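Local coordinates for protein short chain dehydrogenase (Leptospira borgpetersenii serovar Hardjo-bovis, PDB 6UH2) that binds NAD+ in a Rossmann-type fold and probably catalyses oxidation of CH-OH groups or reduction of carbonyls, as other short-chain dehydrogenases/reductases do, at residues I48-E53 against K75-I80. Sequence-based numbering, arbitrary orientation.
Sequences ICLDPE and KEIKEI. With NAD (nicotinamide-adenine-dinucleotide), chain D.
In the Rossmann fold that binds NAD, Leu50 of strand 46-51 meets one face of helix 74-86 through its two methyl branches. Leu50 CD1 lies 4.4 Å from Ile77 CD1, and Leu50 CD2 lies 4.3 Å from Ile80 CG2, so the two branches of Leu50 meet residues one helical turn apart. Ile77 CD1 reaches Leu50 because the chain folds at chi2 (-50°), which carries that methyl across to the leucine. The contact is light and wholly apolar. One residue on, Asp51 serves the cofactor: its OD1 accepts from NAD O2B at 2.6 Å and its OD2 from NAD O3B, also at 2.6 Å, a two-pronged grip on the adenosine ribose diol. The amide N of Glu53 closes an Asx turn on Asp51 OD1 at 2.9 Å, arriving from the anti side, 26° out of the carboxylate plane, while Ser29 N binds OD2; together they hold the carboxylate in place. Pro52 CD lies 3.2 Å from adenine N3A. Strand 46-51 runs between strands 22-26 and 64-68, where Ile67 touches both Leu50 and Ile80, and helix 111-139 packs alongside, with Leu128 on Leu50 and Leu127 and Tyr131 on Ile77.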
ATOM      1  N   ILE B  48       0.261  -4.830  22.824  1.00 17.62           N
ATOM      2  CA  ILE B  48       1.030  -5.855  23.517  1.00 14.55           C
ATOM      3  C   ILE B  48       2.268  -6.140  22.674  1.00 19.33           C
ATOM      4  O   ILE B  48       2.160  -6.502  21.494  1.00 19.12           O
ATOM      5  CB  ILE B  48       0.209  -7.132  23.754  1.00 15.33           C
ATOM      6  CG1 ILE B  48      -0.986  -6.839  24.665  1.00 20.11           C
ATOM      7  CG2 ILE B  48       1.090  -8.223  24.362  1.00 20.61           C
ATOM      8  CD1 ILE B  48      -1.961  -7.984  24.809  1.00 25.35           C
ATOM      9  N   CYS B  49       3.437  -5.974  23.271  1.00 17.58           N
ATOM     10  CA  CYS B  49       4.696  -6.294  22.609  1.00 19.47           C
ATOM     11  C   CYS B  49       5.194  -7.646  23.109  1.00 20.22           C
ATOM     12  O   CYS B  49       5.340  -7.842  24.322  1.00 20.56           O
ATOM     13  CB  CYS B  49       5.737  -5.205  22.878  1.00 19.11           C
ATOM     14  SG  CYS B  49       7.411  -5.726  22.418  1.00 22.54           S
ATOM     15  N   LEU B  50       5.438  -8.582  22.182  1.00 16.61           N
ATOM     16  CA  LEU B  50       6.070  -9.864  22.485  1.00 18.99           C
ATOM     17  C   LEU B  50       7.500  -9.825  21.965  1.00 15.12           C
ATOM     18  O   LEU B  50       7.716  -9.739  20.751  1.00 19.20           O
ATOM     19  CB  LEU B  50       5.333 -11.045  21.847  1.00 22.60           C
ATOM     20  CG  LEU B  50       3.884 -11.385  22.161  1.00 35.08           C
ATOM     21  CD1 LEU B  50       3.542 -12.727  21.531  1.00 29.84           C
ATOM     22  CD2 LEU B  50       3.649 -11.426  23.652  1.00 39.33           C
ATOM     23  N   ASP B  51       8.471  -9.929  22.874  1.00 17.14           N
ATOM     24  CA  ASP B  51       9.870  -9.743  22.506  1.00 16.42           C
ATOM     25  C   ASP B  51      10.699 -10.279  23.660  1.00 17.50           C
ATOM     26  O   ASP B  51      10.302 -10.084  24.815  1.00 17.99           O
ATOM     27  CB  ASP B  51      10.146  -8.250  22.253  1.00 14.65           C
ATOM     28  CG  ASP B  51      11.425  -7.993  21.451  1.00 17.10           C
ATOM     29  OD1 ASP B  51      12.501  -8.506  21.830  1.00 19.26           O
ATOM     30  OD2 ASP B  51      11.353  -7.240  20.454  1.00 14.90           O
ATOM     31  N   PRO B  52      11.799 -11.001  23.416  1.00 17.17           N
ATOM     32  CA  PRO B  52      12.677 -11.373  24.544  1.00 21.05           C
ATOM     33  C   PRO B  52      13.374 -10.182  25.171  1.00 20.98           C
ATOM     34  O   PRO B  52      13.794 -10.269  26.333  1.00 23.93           O
ATOM     35  CB  PRO B  52      13.685 -12.346  23.912  1.00 23.43           C
ATOM     36  CG  PRO B  52      13.674 -12.022  22.482  1.00 22.43           C
ATOM     37  CD  PRO B  52      12.254 -11.606  22.159  1.00 18.50           C
ATOM     38  N   GLU B  53      13.503  -9.081  24.443  1.00 21.54           N
ATOM     39  CA  GLU B  53      14.191  -7.888  24.909  1.00 25.73           C
ATOM     40  C   GLU B  53      13.187  -6.859  25.400  1.00 22.83           C
ATOM     41  O   GLU B  53      12.129  -6.654  24.794  1.00 22.45           O
ATOM     42  CB  GLU B  53      15.043  -7.271  23.794  1.00 26.37           C
ATOM     43  CG  GLU B  53      16.148  -8.173  23.298  1.00 39.66           C
ATOM     44  CD  GLU B  53      17.066  -8.612  24.417  1.00 51.47           C
ATOM     45  OE1 GLU B  53      17.398  -9.819  24.489  1.00 54.59           O
ATOM     46  OE2 GLU B  53      17.442  -7.743  25.231  1.00 49.65           O
ATOM     47  N   LYS B  75       5.570 -23.801  23.550  1.00 22.76           N
ATOM     48  CA  LYS B  75       4.999 -23.867  24.892  1.00 27.52           C
ATOM     49  C   LYS B  75       4.798 -22.468  25.470  1.00 29.11           C
ATOM     50  O   LYS B  75       3.752 -22.179  26.071  1.00 25.50           O
ATOM     51  CB  LYS B  75       5.886 -24.714  25.810  1.00 25.61           C
ATOM     52  CG  LYS B  75       5.228 -25.059  27.149  1.00 30.31           C
ATOM     53  CD  LYS B  75       6.219 -25.699  28.111  1.00 35.36           C
ATOM     54  CE  LYS B  75       5.618 -25.866  29.513  1.00 36.92           C
ATOM     55  NZ  LYS B  75       5.162 -24.560  30.084  1.00 41.74           N
ATOM     56  N   GLU B  76       5.790 -21.588  25.289  1.00 23.66           N
ATOM     57  CA  GLU B  76       5.676 -20.199  25.731  1.00 30.51           C
ATOM     58  C   GLU B  76       4.498 -19.498  25.069  1.00 28.61           C
ATOM     59  O   GLU B  76       3.702 -18.828  25.736  1.00 28.53           O
ATOM     60  CB  GLU B  76       6.956 -19.432  25.407  1.00 29.26           C
ATOM     61  CG  GLU B  76       8.086 -19.578  26.396  1.00 36.11           C
ATOM     62  CD  GLU B  76       9.238 -18.645  26.056  1.00 38.47           C
ATOM     63  OE1 GLU B  76      10.397 -19.114  25.962  1.00 41.77           O
ATOM     64  OE2 GLU B  76       8.977 -17.441  25.857  1.00 30.54           O
ATOM     65  N   ILE B  77       4.394 -19.611  23.746  1.00 21.32           N
ATOM     66  CA  ILE B  77       3.333 -18.920  23.024  1.00 16.93           C
ATOM     67  C   ILE B  77       1.971 -19.472  23.422  1.00 21.36           C
ATOM     68  O   ILE B  77       1.009 -18.718  23.621  1.00 20.62           O
ATOM     69  CB  ILE B  77       3.570 -19.029  21.509  1.00 20.95           C
ATOM     70  CG1 ILE B  77       4.865 -18.299  21.111  1.00 19.84           C
ATOM     71  CG2 ILE B  77       2.342 -18.546  20.731  1.00 24.78           C
ATOM     72  CD1 ILE B  77       4.987 -16.873  21.642  1.00 22.86           C
ATOM     73  N   LYS B  78       1.868 -20.796  23.546  1.00 21.09           N
ATOM     74  CA  LYS B  78       0.613 -21.415  23.944  1.00 20.01           C
ATOM     75  C   LYS B  78       0.119 -20.854  25.270  1.00 23.39           C
ATOM     76  O   LYS B  78      -1.050 -20.474  25.403  1.00 23.88           O
ATOM     77  CB  LYS B  78       0.791 -22.930  24.046  1.00 21.13           C
ATOM     78  CG  LYS B  78      -0.437 -23.640  24.586  1.00 23.89           C
ATOM     79  CD  LYS B  78      -0.220 -25.157  24.644  1.00 30.80           C
ATOM     80  CE  LYS B  78      -1.458 -25.876  25.173  1.00 44.82           C
ATOM     81  NZ  LYS B  78      -2.065 -26.785  24.151  1.00 50.50           N
ATOM     82  N   GLU B  79       1.006 -20.788  26.263  1.00 25.15           N
ATOM     83  CA  GLU B  79       0.605 -20.293  27.574  1.00 26.58           C
ATOM     84  C   GLU B  79       0.237 -18.812  27.516  1.00 27.08           C
ATOM     85  O   GLU B  79      -0.702 -18.371  28.190  1.00 26.16           O
ATOM     86  CB  GLU B  79       1.722 -20.539  28.585  1.00 31.61           C
ATOM     87  N   ILE B  80       0.952 -18.031  26.708  1.00 26.12           N
ATOM     88  CA  ILE B  80       0.602 -16.620  26.548  1.00 26.05           C
ATOM     89  C   ILE B  80      -0.788 -16.478  25.940  1.00 24.41           C
ATOM     90  O   ILE B  80      -1.601 -15.665  26.396  1.00 22.28           O
ATOM     91  CB  ILE B  80       1.669 -15.899  25.702  1.00 27.03           C
ATOM     92  CG1 ILE B  80       2.926 -15.675  26.535  1.00 26.66           C
ATOM     93  CG2 ILE B  80       1.149 -14.560  25.181  1.00 25.17           C
ATOM     94  CD1 ILE B  80       4.087 -15.210  25.701  1.00 24.68           C
TER
HETATM   95  PA  NAD D 301      15.622  -5.174  15.000  1.00 19.86           P
HETATM   96  O1A NAD D 301      16.835  -6.139  14.988  1.00 21.85           O
HETATM   97  O2A NAD D 301      15.807  -3.722  15.443  1.00 16.83           O
HETATM   98  O5B NAD D 301      14.377  -5.811  15.854  1.00 19.75           O
HETATM   99  C5B NAD D 301      13.984  -7.168  15.776  1.00 20.65           C
HETATM  100  C4B NAD D 301      13.283  -7.415  17.084  1.00 15.92           C
HETATM  101  O4B NAD D 301      12.844  -8.823  16.998  1.00 17.53           O
HETATM  102  C3B NAD D 301      14.206  -7.293  18.308  1.00 14.41           C
HETATM  103  O3B NAD D 301      13.570  -6.514  19.349  1.00 15.73           O
HETATM  104  C2B NAD D 301      14.336  -8.747  18.784  1.00 17.11           C
HETATM  105  O2B NAD D 301      14.517  -8.839  20.204  1.00 20.04           O
HETATM  106  C1B NAD D 301      13.030  -9.394  18.268  1.00 16.33           C
HETATM  107  N9A NAD D 301      13.236 -10.838  18.272  1.00 18.60           N
HETATM  108  C8A NAD D 301      14.381 -11.552  17.920  1.00 18.04           C
HETATM  109  N7A NAD D 301      14.220 -12.833  18.115  1.00 14.53           N
HETATM  110  C5A NAD D 301      12.935 -12.976  18.637  1.00 17.88           C
HETATM  111  C6A NAD D 301      12.199 -14.074  19.068  1.00 17.62           C
HETATM  112  N6A NAD D 301      12.686 -15.330  19.024  1.00 18.42           N
HETATM  113  N1A NAD D 301      10.954 -13.863  19.521  1.00 14.97           N
HETATM  114  C2A NAD D 301      10.456 -12.626  19.570  1.00 17.63           C
HETATM  115  N3A NAD D 301      11.091 -11.513  19.194  1.00 17.07           N
HETATM  116  C4A NAD D 301      12.330 -11.740  18.732  1.00 14.65           C
HETATM  117  O3  NAD D 301      14.921  -5.180  13.541  1.00 20.78           O
HETATM  118  PN  NAD D 301      14.156  -4.053  12.677  1.00 21.87           P
HETATM  119  O1N NAD D 301      15.132  -3.347  11.703  1.00 29.83           O
HETATM  120  O2N NAD D 301      13.220  -3.304  13.630  1.00 20.69           O
HETATM  121  O5D NAD D 301      13.317  -5.143  11.712  1.00 20.58           O
HETATM  122  C5D NAD D 301      11.965  -5.416  12.013  1.00 20.29           C
HETATM  123  C4D NAD D 301      11.424  -6.251  10.856  1.00 17.00           C
HETATM  124  O4D NAD D 301      11.656  -5.585   9.551  1.00 21.57           O
HETATM  125  C3D NAD D 301      12.201  -7.563  10.743  1.00 12.83           C
HETATM  126  O3D NAD D 301      11.346  -8.616  10.283  1.00 15.88           O
HETATM  127  C2D NAD D 301      13.259  -7.326   9.622  1.00 15.85           C
HETATM  128  O2D NAD D 301      13.637  -8.508   8.936  1.00 16.21           O
HETATM  129  C1D NAD D 301      12.427  -6.390   8.699  1.00 18.29           C
HETATM  130  N1N NAD D 301      13.262  -5.465   7.853  1.00 20.88           N
HETATM  131  C2N NAD D 301      14.166  -4.616   8.415  1.00 20.43           C
HETATM  132  C3N NAD D 301      14.902  -3.794   7.600  1.00 25.76           C
HETATM  133  C7N NAD D 301      15.893  -2.872   8.224  1.00 28.63           C
HETATM  134  O7N NAD D 301      16.673  -2.283   7.491  1.00 25.81           O
HETATM  135  N7N NAD D 301      15.881  -2.721   9.567  1.00 27.42           N
HETATM  136  C4N NAD D 301      14.694  -3.849   6.211  1.00 23.55           C
HETATM  137  C5N NAD D 301      13.785  -4.715   5.677  1.00 29.23           C
HETATM  138  C6N NAD D 301      13.052  -5.534   6.532  1.00 24.15           C